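Local coordinates for DUF4785 domain-containing protein (Legionella pneumophila subsp. pneumophila, PDB 4KH9) that is of unknown function but binds calcium and combines a DUF4785 N-terminal domain with two further domains of the E-set clan, at residues 51-56 / 60-65; 84-89 / 96-101; 103-108 / 112-117. All blocks are in the same frame, centred on the assembly; numbering follows the deposited sequence.

Contact 1. Residues 51-56 / 60-65; sequences ERISLE and RGVIIS
Ile53 and Val62 make the apolar part of this contact: CD1 of Ile53 lies 3.8 Å from CG2 of Val62, and the other Val62 methyl, CG1, faces CG2 of Ile53. Val62 has CG1 anti to its own N (chi1 162°), which turns both methyls to strand 51-54. Leu58 and Gln57 of the intervening helix also border this buried pair.

The polar link is indirect. Glu51 reaches across with an extended chain, its OE2 coming within 3.9 Å of CG1 of Val62, and one water bridges the strands by donating to OE2 of Glu51 (2.7 Å) and to the carbonyl O of Ile63 (2.6 Å). The other carboxylate oxygen, OE1, forms a salt bridge with Arg254.

Among backbone atoms, N of Arg60 gives a weak bond to O of Glu56 (3.4 Å) in helix 55-60. Gly61 then leaves the helix with positive phi (110°).

The axes of strands 51-54 and 62-65 come within 9.9 Å at their closest, with their directions 153° apart. The two strands edge different antiparallel sheets, and the short helix joins them in a strand-helix-strand connection, consistent with a sandwich-like packing of the two sheets.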
ATOM      1  N   GLU A  51     -11.918   9.496   8.891  1.00 30.40           N
ATOM      2  CA  GLU A  51     -11.325  10.750   9.342  1.00 30.47           C
ATOM      3  C   GLU A  51     -11.014  10.720  10.822  1.00 35.26           C
ATOM      4  O   GLU A  51     -11.663  10.012  11.595  1.00 33.15           O
ATOM      5  CB  GLU A  51     -12.202  11.971   9.042  1.00 32.74           C
ATOM      6  CG  GLU A  51     -13.557  12.013   9.757  1.00 37.01           C
ATOM      7  CD  GLU A  51     -14.362  13.260   9.450  1.00 50.11           C
ATOM      8  OE1 GLU A  51     -13.771  14.256   8.975  1.00 47.76           O
ATOM      9  OE2 GLU A  51     -15.581  13.256   9.727  1.00 51.48           O
ATOM     10  N   ARG A  52     -10.027  11.536  11.207  1.00 32.17           N
ATOM     11  CA  ARG A  52      -9.636  11.749  12.585  1.00 33.13           C
ATOM     12  C   ARG A  52     -10.391  12.935  13.061  1.00 35.66           C
ATOM     13  O   ARG A  52     -10.456  13.931  12.360  1.00 36.35           O
ATOM     14  CB  ARG A  52      -8.108  11.962  12.703  1.00 38.35           C
ATOM     15  CG  ARG A  52      -7.303  10.762  12.249  1.00 54.04           C
ATOM     16  CD  ARG A  52      -5.862  10.853  12.670  1.00 74.93           C
ATOM     17  NE  ARG A  52      -5.248   9.525  12.676  1.00 94.54           N
ATOM     18  CZ  ARG A  52      -4.041   9.257  13.160  1.00114.03           C
ATOM     19  NH1 ARG A  52      -3.295  10.226  13.679  1.00105.52           N
ATOM     20  NH2 ARG A  52      -3.568   8.018  13.130  1.00100.58           N
ATOM     21  N   ILE A  53     -10.995  12.838  14.222  1.00 32.09           N
ATOM     22  CA  ILE A  53     -11.768  13.922  14.808  1.00 31.79           C
ATOM     23  C   ILE A  53     -11.333  14.115  16.272  1.00 35.56           C
ATOM     24  O   ILE A  53     -10.888  13.166  16.917  1.00 35.77           O
ATOM     25  CB  ILE A  53     -13.312  13.706  14.703  1.00 34.94           C
ATOM     26  CG1 ILE A  53     -13.780  12.550  15.588  1.00 36.05           C
ATOM     27  CG2 ILE A  53     -13.800  13.541  13.247  1.00 36.73           C
ATOM     28  CD1 ILE A  53     -15.038  12.739  16.115  1.00 50.07           C
ATOM     29  N   SER A  54     -11.490  15.326  16.790  1.00 30.66           N
ATOM     30  CA  SER A  54     -11.143  15.604  18.172  1.00 29.20           C
ATOM     31  C   SER A  54     -12.366  15.559  19.042  1.00 33.27           C
ATOM     32  O   SER A  54     -13.485  15.635  18.545  1.00 33.95           O
ATOM     33  CB  SER A  54     -10.476  16.974  18.281  1.00 26.38           C
ATOM     34  OG  SER A  54     -11.428  17.991  18.018  1.00 33.51           O
ATOM     35  N   LEU A  55     -12.152  15.495  20.353  1.00 30.70           N
ATOM     36  CA  LEU A  55     -13.209  15.568  21.346  1.00 30.58           C
ATOM     37  C   LEU A  55     -13.935  16.939  21.232  1.00 35.89           C
ATOM     38  O   LEU A  55     -15.148  16.983  21.341  1.00 36.91           O
ATOM     39  CB  LEU A  55     -12.581  15.359  22.730  1.00 30.33           C
ATOM     40  CG  LEU A  55     -13.518  15.247  23.913  1.00 35.03           C
ATOM     41  CD1 LEU A  55     -14.518  14.064  23.763  1.00 33.83           C
ATOM     42  CD2 LEU A  55     -12.728  15.131  25.189  1.00 35.59           C
ATOM     43  N   GLU A  56     -13.200  18.027  20.891  1.00 33.56           N
ATOM     44  CA  GLU A  56     -13.771  19.369  20.674  1.00 33.72           C
ATOM     45  C   GLU A  56     -14.758  19.353  19.489  1.00 36.37           C
ATOM     46  O   GLU A  56     -15.766  20.038  19.533  1.00 38.69           O
ATOM     47  CB  GLU A  56     -12.669  20.438  20.428  1.00 35.05           C
ATOM     48  CG  GLU A  56     -11.805  20.781  21.642  1.00 39.79           C
ATOM     49  CD  GLU A  56     -10.723  19.782  22.020  1.00 48.53           C
ATOM     50  OE1 GLU A  56     -10.510  18.802  21.272  1.00 34.89           O
ATOM     51  OE2 GLU A  56     -10.070  19.991  23.066  1.00 46.51           O
ATOM     52  N   ARG A  60     -19.178  19.805  19.552  1.00 42.02           N
ATOM     53  CA  ARG A  60     -19.931  20.672  18.636  1.00 41.68           C
ATOM     54  C   ARG A  60     -20.816  19.827  17.696  1.00 44.96           C
ATOM     55  O   ARG A  60     -21.865  20.290  17.256  1.00 45.74           O
ATOM     56  CB  ARG A  60     -18.954  21.549  17.829  1.00 44.09           C
ATOM     57  CG  ARG A  60     -18.235  22.590  18.692  1.00 60.67           C
ATOM     58  CD  ARG A  60     -17.177  23.326  17.905  1.00 80.97           C
ATOM     59  NE  ARG A  60     -17.556  24.709  17.596  1.00 93.46           N
ATOM     60  CZ  ARG A  60     -17.074  25.777  18.225  1.00109.66           C
ATOM     61  NH1 ARG A  60     -16.189  25.636  19.205  1.00 97.63           N
ATOM     62  NH2 ARG A  60     -17.467  26.994  17.874  1.00 97.34           N
ATOM     63  N   GLY A  61     -20.373  18.607  17.397  1.00 39.00           N
ATOM     64  CA  GLY A  61     -21.075  17.698  16.499  1.00 36.73           C
ATOM     65  C   GLY A  61     -20.324  17.530  15.206  1.00 38.10           C
ATOM     66  O   GLY A  61     -19.841  18.500  14.625  1.00 40.58           O
ATOM     67  N   VAL A  62     -20.189  16.300  14.781  1.00 33.49           N
ATOM     68  CA  VAL A  62     -19.459  15.888  13.582  1.00 34.41           C
ATOM     69  C   VAL A  62     -20.453  15.369  12.536  1.00 36.61           C
ATOM     70  O   VAL A  62     -21.305  14.540  12.856  1.00 32.84           O
ATOM     71  CB  VAL A  62     -18.395  14.810  13.996  1.00 39.16           C
ATOM     72  CG1 VAL A  62     -17.885  14.013  12.804  1.00 39.29           C
ATOM     73  CG2 VAL A  62     -17.228  15.478  14.735  1.00 39.73           C
ATOM     74  N   ILE A  63     -20.294  15.800  11.277  1.00 33.98           N
ATOM     75  CA  ILE A  63     -21.163  15.360  10.201  1.00 34.03           C
ATOM     76  C   ILE A  63     -20.779  13.965   9.748  1.00 37.32           C
ATOM     77  O   ILE A  63     -19.630  13.734   9.375  1.00 37.00           O
ATOM     78  CB  ILE A  63     -21.148  16.360   9.008  1.00 37.50           C
ATOM     79  CG1 ILE A  63     -21.807  17.710   9.420  1.00 37.99           C
ATOM     80  CG2 ILE A  63     -21.819  15.743   7.728  1.00 35.54           C
ATOM     81  CD1 ILE A  63     -21.416  18.904   8.577  1.00 45.64           C
ATOM     82  N   ILE A  64     -21.766  13.045   9.765  1.00 31.80           N
ATOM     83  CA  ILE A  64     -21.657  11.705   9.208  1.00 31.33           C
ATOM     84  C   ILE A  64     -22.529  11.757   7.952  1.00 37.03           C
ATOM     85  O   ILE A  64     -23.744  11.897   8.083  1.00 35.95           O
ATOM     86  CB  ILE A  64     -22.047  10.583  10.209  1.00 34.55           C
ATOM     87  CG1 ILE A  64     -21.105  10.575  11.439  1.00 34.94           C
ATOM     88  CG2 ILE A  64     -22.086   9.209   9.497  1.00 33.95           C
ATOM     89  CD1 ILE A  64     -21.512   9.593  12.534  1.00 44.44           C
ATOM     90  N   SER A  65     -21.915  11.729   6.753  1.00 32.70           N
ATOM     91  CA  SER A  65     -22.655  11.856   5.500  1.00 32.98           C
ATOM     92  C   SER A  65     -22.772  10.505   4.800  1.00 35.13           C
ATOM     93  O   SER A  65     -21.784   9.796   4.625  1.00 34.44           O
ATOM     94  CB  SER A  65     -21.975  12.878   4.584  1.00 38.74           C
ATOM     95  OG  SER A  65     -20.660  12.466   4.253  1.00 42.95           O
TER
HETATM   96  O   HOH W   1     -17.859  11.812   9.775  1.00 35.17           O

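Contact 2. Residues 84-89 / 96-101; sequences PELLIK and LPLKEA
Strands 86-89 and 96-97 pair antiparallel through N of Ile88 to O of Leu96 and N of Leu96 to O of Ile88, both 2.8 Å, and through N of Leu98 to O of Leu86 (3.0 Å), which continues the ladder just where residues 98-101 curl into helical backbone angles. Ile88 and Leu96 thus form a hydrogen-bonded pair and Leu87 and Pro97 the adjacent non-hydrogen-bonded one, a position that asks for no N-H from Pro97, which has none to give.

Leu98 packs against Leu86 and Ile88 with its two branches. With CG anti to its backbone N (chi1 -170°), it sends CD2 alongside Leu86, 3.8 Å from CD1 of that residue, the two chains pointing the same way; its other branch, CD1, crosses the Ile88 side chain at a slant, 3.9 Å from CB of Ile88. Nearer the backbone, CB of Leu98 lies 3.5 Å from O of Leu86. Leu138 of strand 135-140 and Ala123 and Leu125 of strand 123-126 also pack on Leu98, which is buried among them.

This is a beta hairpin at the margin of a four-stranded antiparallel sheet, in which strand 95-97 is outermost and strand 135-140 pairs with the far side of strand 86-89. The face carrying Ile88 and Leu96 is also where Leu86 and Leu98 meet.

CG2 of Ile88 meets the methyl of Ala101 at 3.7 Å, tying the curled segment back to the strand, and the Ile88 side chain also touches Phe136 of strand 135-140. On the other face, CD2 of Leu87 comes within 3.9 Å of CA of Pro97.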
ATOM      1  N   PRO A  84     -16.719   8.873  24.709  1.00 40.37           N
ATOM      2  CA  PRO A  84     -17.826   9.480  25.461  1.00 40.07           C
ATOM      3  C   PRO A  84     -19.133   8.777  25.169  1.00 40.55           C
ATOM      4  O   PRO A  84     -19.184   7.985  24.216  1.00 38.09           O
ATOM      5  CB  PRO A  84     -17.871  10.919  24.926  1.00 41.34           C
ATOM      6  CG  PRO A  84     -16.733  11.062  23.963  1.00 45.92           C
ATOM      7  CD  PRO A  84     -16.322   9.711  23.552  1.00 41.46           C
ATOM      8  N   GLU A  85     -20.194   9.073  25.946  1.00 37.01           N
ATOM      9  CA  GLU A  85     -21.555   8.606  25.621  1.00 36.73           C
ATOM     10  C   GLU A  85     -21.969   9.420  24.420  1.00 37.89           C
ATOM     11  O   GLU A  85     -21.793  10.646  24.435  1.00 38.10           O
ATOM     12  CB  GLU A  85     -22.521   8.778  26.805  1.00 39.29           C
ATOM     13  CG  GLU A  85     -22.748   7.524  27.619  1.00 54.01           C
ATOM     14  CD  GLU A  85     -23.680   7.714  28.803  1.00 84.31           C
ATOM     15  OE1 GLU A  85     -24.693   8.441  28.670  1.00 84.85           O
ATOM     16  OE2 GLU A  85     -23.414   7.099  29.861  1.00 83.27           O
ATOM     17  N   LEU A  86     -22.415   8.770  23.356  1.00 32.32           N
ATOM     18  CA  LEU A  86     -22.661   9.470  22.123  1.00 30.93           C
ATOM     19  C   LEU A  86     -24.127   9.590  21.758  1.00 34.42           C
ATOM     20  O   LEU A  86     -24.936   8.709  22.032  1.00 30.76           O
ATOM     21  CB  LEU A  86     -21.906   8.754  20.961  1.00 30.20           C
ATOM     22  CG  LEU A  86     -20.337   8.751  21.059  1.00 34.46           C
ATOM     23  CD1 LEU A  86     -19.732   7.759  20.084  1.00 33.83           C
ATOM     24  CD2 LEU A  86     -19.717  10.150  20.839  1.00 35.68           C
ATOM     25  N   LEU A  87     -24.434  10.686  21.061  1.00 34.51           N
ATOM     26  CA  LEU A  87     -25.752  10.988  20.506  1.00 35.71           C
ATOM     27  C   LEU A  87     -25.639  11.093  18.995  1.00 38.55           C
ATOM     28  O   LEU A  87     -24.554  11.384  18.470  1.00 36.54           O
ATOM     29  CB  LEU A  87     -26.329  12.298  21.089  1.00 36.69           C
ATOM     30  CG  LEU A  87     -26.472  12.394  22.612  1.00 42.26           C
ATOM     31  CD1 LEU A  87     -26.705  13.839  23.047  1.00 42.30           C
ATOM     32  CD2 LEU A  87     -27.592  11.497  23.121  1.00 44.60           C
ATOM     33  N   ILE A  88     -26.747  10.901  18.306  1.00 34.77           N
ATOM     34  CA  ILE A  88     -26.766  11.054  16.862  1.00 34.27           C
ATOM     35  C   ILE A  88     -28.076  11.769  16.448  1.00 39.73           C
ATOM     36  O   ILE A  88     -29.184  11.419  16.876  1.00 40.21           O
ATOM     37  CB  ILE A  88     -26.545   9.715  16.092  1.00 36.00           C
ATOM     38  CG1 ILE A  88     -26.283   9.958  14.577  1.00 35.63           C
ATOM     39  CG2 ILE A  88     -27.640   8.677  16.387  1.00 36.06           C
ATOM     40  CD1 ILE A  88     -25.669   8.740  13.780  1.00 41.09           C
ATOM     41  N   LYS A  89     -27.911  12.769  15.607  1.00 36.25           N
ATOM     42  CA  LYS A  89     -29.007  13.527  15.043  1.00 35.90           C
ATOM     43  C   LYS A  89     -29.219  12.994  13.629  1.00 35.84           C
ATOM     44  O   LYS A  89     -28.289  12.945  12.838  1.00 32.24           O
ATOM     45  CB  LYS A  89     -28.673  15.022  15.099  1.00 39.51           C
ATOM     46  CG  LYS A  89     -29.881  15.944  15.014  1.00 50.28           C
ATOM     47  CD  LYS A  89     -29.429  17.383  15.172  1.00 55.78           C
ATOM     48  CE  LYS A  89     -30.589  18.336  15.348  1.00 75.77           C
ATOM     49  NZ  LYS A  89     -30.132  19.745  15.508  1.00 86.01           N
ATOM     50  N   LEU A  96     -31.045  11.173  18.959  1.00 39.79           N
ATOM     51  CA  LEU A  96     -31.145   9.871  19.594  1.00 38.93           C
ATOM     52  C   LEU A  96     -29.890   9.446  20.325  1.00 41.52           C
ATOM     53  O   LEU A  96     -28.797   9.742  19.836  1.00 39.95           O
ATOM     54  CB  LEU A  96     -31.406   8.810  18.498  1.00 38.89           C
ATOM     55  CG  LEU A  96     -32.660   8.909  17.662  1.00 43.30           C
ATOM     56  CD1 LEU A  96     -32.505   8.066  16.398  1.00 43.57           C
ATOM     57  CD2 LEU A  96     -33.885   8.498  18.467  1.00 43.49           C
ATOM     58  N   PRO A  97     -30.002   8.610  21.403  1.00 38.56           N
ATOM     59  CA  PRO A  97     -28.796   7.941  21.927  1.00 37.60           C
ATOM     60  C   PRO A  97     -28.235   7.101  20.765  1.00 38.77           C
ATOM     61  O   PRO A  97     -29.042   6.586  19.985  1.00 38.17           O
ATOM     62  CB  PRO A  97     -29.336   7.106  23.097  1.00 39.89           C
ATOM     63  CG  PRO A  97     -30.688   7.710  23.419  1.00 45.09           C
ATOM     64  CD  PRO A  97     -31.214   8.091  22.071  1.00 40.32           C
ATOM     65  N   LEU A  98     -26.909   7.022  20.578  1.00 34.78           N
ATOM     66  CA  LEU A  98     -26.334   6.330  19.404  1.00 34.12           C
ATOM     67  C   LEU A  98     -26.930   4.917  19.190  1.00 35.74           C
ATOM     68  O   LEU A  98     -27.300   4.576  18.064  1.00 33.24           O
ATOM     69  CB  LEU A  98     -24.809   6.247  19.502  1.00 33.95           C
ATOM     70  CG  LEU A  98     -24.046   5.774  18.247  1.00 37.51           C
ATOM     71  CD1 LEU A  98     -24.322   6.670  17.026  1.00 37.55           C
ATOM     72  CD2 LEU A  98     -22.541   5.738  18.516  1.00 38.51           C
ATOM     73  N   LYS A  99     -27.064   4.135  20.269  1.00 34.58           N
ATOM     74  CA  LYS A  99     -27.626   2.775  20.252  1.00 34.90           C
ATOM     75  C   LYS A  99     -29.020   2.701  19.601  1.00 38.89           C
ATOM     76  O   LYS A  99     -29.320   1.696  18.963  1.00 37.91           O
ATOM     77  CB  LYS A  99     -27.724   2.210  21.679  1.00 38.67           C
ATOM     78  CG  LYS A  99     -26.430   1.647  22.186  1.00 57.48           C
ATOM     79  CD  LYS A  99     -26.611   1.154  23.604  1.00 65.47           C
ATOM     80  CE  LYS A  99     -25.291   0.947  24.302  1.00 67.49           C
ATOM     81  NZ  LYS A  99     -25.486   0.865  25.770  1.00 80.33           N
ATOM     82  N   GLU A 100     -29.855   3.766  19.740  1.00 35.17           N
ATOM     83  CA  GLU A 100     -31.214   3.815  19.180  1.00 34.22           C
ATOM     84  C   GLU A 100     -31.235   4.008  17.645  1.00 33.78           C
ATOM     85  O   GLU A 100     -32.278   3.796  17.034  1.00 33.99           O
ATOM     86  CB  GLU A 100     -32.043   4.912  19.866  1.00 35.81           C
ATOM     87  CG  GLU A 100     -32.376   4.502  21.292  1.00 43.81           C
ATOM     88  CD  GLU A 100     -33.375   5.349  22.045  1.00 56.52           C
ATOM     89  OE1 GLU A 100     -34.186   6.049  21.398  1.00 61.32           O
ATOM     90  OE2 GLU A 100     -33.381   5.262  23.292  1.00 60.66           O
ATOM     91  N   ALA A 101     -30.096   4.336  17.026  1.00 30.04           N
ATOM     92  CA  ALA A 101     -29.963   4.429  15.568  1.00 28.51           C
ATOM     93  C   ALA A 101     -29.630   3.061  14.966  1.00 32.53           C
ATOM     94  O   ALA A 101     -29.660   2.937  13.751  1.00 35.18           O
ATOM     95  CB  ALA A 101     -28.889   5.443  15.182  1.00 28.62           C
TER

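Contact 3. Residues 103-108 / 112-117; sequences SLYNQD and GNNPLA
Asn114 extends its side chain from the loop toward the short helix and runs antiparallel to the Tyr105 side chain. Its CG lies 4.0 Å above the plane of the Tyr105 ring, displaced toward the rim, and the amide is inclined 33° to that ring, neither flat on it nor upright. OH of Tyr105 lies 3.6 Å from CB of Asn114. With CG anti to its own N (chi1 167°), Asn114 carries its amide toward the ring face and the carbonyl of Asp108.

There, ND2 of Asn114 gives a weak hydrogen bond to the carbonyl O of Asp108 (2.8 Å), bent to 123° at the hydrogen. Asn114 is poorly ordered, so this grip is probably loose. The amide of Asn106 crosses that of Asn114 with the two planes steeply inclined. A water lies within bonding distance of O of Asn106 and O of Pro115, where it may donate to either.

Ser103 caps the short, weakly bonded helix through OG, which accepts from N of Asn106 (3.1 Å). The contact lies at the surface, where helix 104-107 meets the loop that leads on to strand 123-126; Ala117 bonds through its backbone to Met124 of that strand.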
ATOM      1  N   SER A 103     -30.228  -1.421  15.019  1.00 29.84           N
ATOM      2  CA  SER A 103     -31.425  -2.278  15.120  1.00 28.61           C
ATOM      3  C   SER A 103     -31.760  -2.645  16.551  1.00 33.90           C
ATOM      4  O   SER A 103     -30.891  -2.618  17.411  1.00 34.35           O
ATOM      5  CB  SER A 103     -31.252  -3.569  14.321  1.00 27.80           C
ATOM      6  OG  SER A 103     -30.211  -4.390  14.828  1.00 34.81           O
ATOM      7  N   LEU A 104     -33.011  -3.082  16.771  1.00 33.59           N
ATOM      8  CA  LEU A 104     -33.506  -3.587  18.041  1.00 33.80           C
ATOM      9  C   LEU A 104     -32.632  -4.798  18.458  1.00 36.05           C
ATOM     10  O   LEU A 104     -32.189  -4.883  19.603  1.00 34.65           O
ATOM     11  CB  LEU A 104     -34.995  -3.949  17.912  1.00 34.74           C
ATOM     12  CG  LEU A 104     -35.703  -4.319  19.249  1.00 41.42           C
ATOM     13  CD1 LEU A 104     -35.895  -3.061  20.135  1.00 43.12           C
ATOM     14  CD2 LEU A 104     -37.045  -4.986  19.001  1.00 42.16           C
ATOM     15  N   TYR A 105     -32.288  -5.649  17.475  1.00 32.92           N
ATOM     16  CA  TYR A 105     -31.415  -6.807  17.629  1.00 34.26           C
ATOM     17  C   TYR A 105     -30.053  -6.398  18.229  1.00 37.58           C
ATOM     18  O   TYR A 105     -29.609  -7.050  19.162  1.00 36.38           O
ATOM     19  CB  TYR A 105     -31.216  -7.507  16.259  1.00 35.31           C
ATOM     20  CG  TYR A 105     -30.000  -8.404  16.203  1.00 36.15           C
ATOM     21  CD1 TYR A 105     -30.004  -9.659  16.810  1.00 38.61           C
ATOM     22  CD2 TYR A 105     -28.841  -8.001  15.546  1.00 36.82           C
ATOM     23  CE1 TYR A 105     -28.875 -10.475  16.792  1.00 38.35           C
ATOM     24  CE2 TYR A 105     -27.707  -8.811  15.515  1.00 37.37           C
ATOM     25  CZ  TYR A 105     -27.731 -10.050  16.135  1.00 44.58           C
ATOM     26  OH  TYR A 105     -26.631 -10.866  16.085  1.00 43.66           O
ATOM     27  N   ASN A 106     -29.383  -5.345  17.673  1.00 34.64           N
ATOM     28  CA  ASN A 106     -28.086  -4.864  18.164  1.00 34.96           C
ATOM     29  C   ASN A 106     -28.194  -4.189  19.553  1.00 41.83           C
ATOM     30  O   ASN A 106     -27.208  -4.175  20.293  1.00 43.54           O
ATOM     31  CB  ASN A 106     -27.425  -3.914  17.168  1.00 32.62           C
ATOM     32  CG  ASN A 106     -26.795  -4.685  16.052  1.00 41.83           C
ATOM     33  OD1 ASN A 106     -25.769  -5.331  16.239  1.00 42.29           O
ATOM     34  ND2 ASN A 106     -27.455  -4.747  14.919  1.00 30.93           N
ATOM     35  N   GLN A 107     -29.384  -3.680  19.916  1.00 37.55           N
ATOM     36  CA  GLN A 107     -29.638  -3.039  21.213  1.00 37.89           C
ATOM     37  C   GLN A 107     -29.938  -4.048  22.301  1.00 43.38           C
ATOM     38  O   GLN A 107     -29.974  -3.690  23.481  1.00 42.78           O
ATOM     39  CB  GLN A 107     -30.850  -2.093  21.097  1.00 38.53           C
ATOM     40  CG  GLN A 107     -30.616  -0.891  20.207  1.00 35.03           C
ATOM     41  CD  GLN A 107     -31.878  -0.113  20.040  1.00 51.29           C
ATOM     42  OE1 GLN A 107     -32.507   0.315  21.010  1.00 45.17           O
ATOM     43  NE2 GLN A 107     -32.263   0.119  18.803  1.00 43.71           N
ATOM     44  N   ASP A 108     -30.242  -5.291  21.898  1.00 41.13           N
ATOM     45  CA  ASP A 108     -30.669  -6.350  22.799  1.00 42.28           C
ATOM     46  C   ASP A 108     -29.473  -7.044  23.410  1.00 51.19           C
ATOM     47  O   ASP A 108     -28.641  -7.605  22.689  1.00 49.25           O
ATOM     48  CB  ASP A 108     -31.552  -7.348  22.024  1.00 43.79           C
ATOM     49  CG  ASP A 108     -32.441  -8.234  22.863  1.00 51.03           C
ATOM     50  OD1 ASP A 108     -32.189  -8.353  24.079  1.00 52.11           O
ATOM     51  OD2 ASP A 108     -33.399  -8.789  22.311  1.00 55.95           O
ATOM     52  N   GLY A 112     -26.968 -13.024  23.056  1.00 84.58           N
ATOM     53  CA  GLY A 112     -25.769 -13.820  23.309  1.00 85.97           C
ATOM     54  C   GLY A 112     -24.734 -13.791  22.203  1.00 92.92           C
ATOM     55  O   GLY A 112     -23.601 -13.359  22.430  1.00 92.65           O
ATOM     56  N   ASN A 113     -25.115 -14.263  20.996  1.00 91.49           N
ATOM     57  CA  ASN A 113     -24.249 -14.304  19.807  1.00 91.43           C
ATOM     58  C   ASN A 113     -23.982 -12.889  19.269  1.00 95.19           C
ATOM     59  O   ASN A 113     -22.960 -12.671  18.610  1.00 94.57           O
ATOM     60  CB  ASN A 113     -24.868 -15.182  18.710  1.00 92.88           C
ATOM     61  N   ASN A 114     -24.906 -11.941  19.562  1.00 91.46           N
ATOM     62  CA  ASN A 114     -24.858 -10.520  19.194  1.00 90.07           C
ATOM     63  C   ASN A 114     -23.721  -9.813  19.962  1.00 92.44           C
ATOM     64  O   ASN A 114     -23.660  -9.929  21.193  1.00 92.86           O
ATOM     65  CB  ASN A 114     -26.227  -9.869  19.493  1.00 90.29           C
ATOM     66  CG  ASN A 114     -26.310  -8.359  19.461  1.00106.97           C
ATOM     67  OD1 ASN A 114     -25.687  -7.680  18.634  1.00101.55           O
ATOM     68  ND2 ASN A 114     -27.163  -7.804  20.318  1.00 93.72           N
ATOM     69  N   PRO A 115     -22.804  -9.092  19.275  1.00 86.88           N
ATOM     70  CA  PRO A 115     -21.719  -8.413  20.014  1.00 85.58           C
ATOM     71  C   PRO A 115     -22.196  -7.142  20.729  1.00 85.42           C
ATOM     72  O   PRO A 115     -23.109  -6.474  20.236  1.00 84.99           O
ATOM     73  CB  PRO A 115     -20.705  -8.072  18.915  1.00 86.82           C
ATOM     74  CG  PRO A 115     -21.525  -7.935  17.666  1.00 91.01           C
ATOM     75  CD  PRO A 115     -22.710  -8.851  17.815  1.00 87.39           C
ATOM     76  N   LEU A 116     -21.575  -6.795  21.878  1.00 78.75           N
ATOM     77  CA  LEU A 116     -21.866  -5.537  22.585  1.00 77.34           C
ATOM     78  C   LEU A 116     -21.109  -4.436  21.806  1.00 75.67           C
ATOM     79  O   LEU A 116     -20.031  -3.986  22.210  1.00 75.99           O
ATOM     80  CB  LEU A 116     -21.457  -5.641  24.079  1.00 78.46           C
ATOM     81  CG  LEU A 116     -22.127  -4.670  25.078  1.00 83.90           C
ATOM     82  CD1 LEU A 116     -23.608  -5.014  25.293  1.00 84.81           C
ATOM     83  CD2 LEU A 116     -21.446  -4.731  26.425  1.00 86.30           C
ATOM     84  N   ALA A 117     -21.655  -4.093  20.620  1.00 66.90           N
ATOM     85  CA  ALA A 117     -21.073  -3.229  19.590  1.00 63.52           C
ATOM     86  C   ALA A 117     -20.871  -1.762  20.023  1.00 62.58           C
ATOM     87  O   ALA A 117     -20.030  -1.087  19.426  1.00 60.88           O
ATOM     88  CB  ALA A 117     -21.927  -3.277  18.342  1.00 63.63           C
TER
HETATM   89  O   HOH W   2     -24.681  -4.811  19.000  1.00 53.50           O

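In the fold
All three contacts fall within the DUF4785 N-terminal domain and follow one another along the chain without interleaving. Contacts 1 and 2 have centres 14 Å apart and reach the same four-stranded sheet, contact 1 through strand 62-65 at one margin and contact 2 through the hairpin 86-89/95-97 at the other, with strand 135-140 between; they touch where Leu55 CD1 meets Pro84 CG at 3.7 Å. The centre of contact 3 is about 15 Å from that of contact 2, to which packing of Gln107 on Lys99 and Glu100 links it, and about 25 Å from that of contact 1. The series therefore runs from the side facing the central domain, near the calcium ion, to a surface loop.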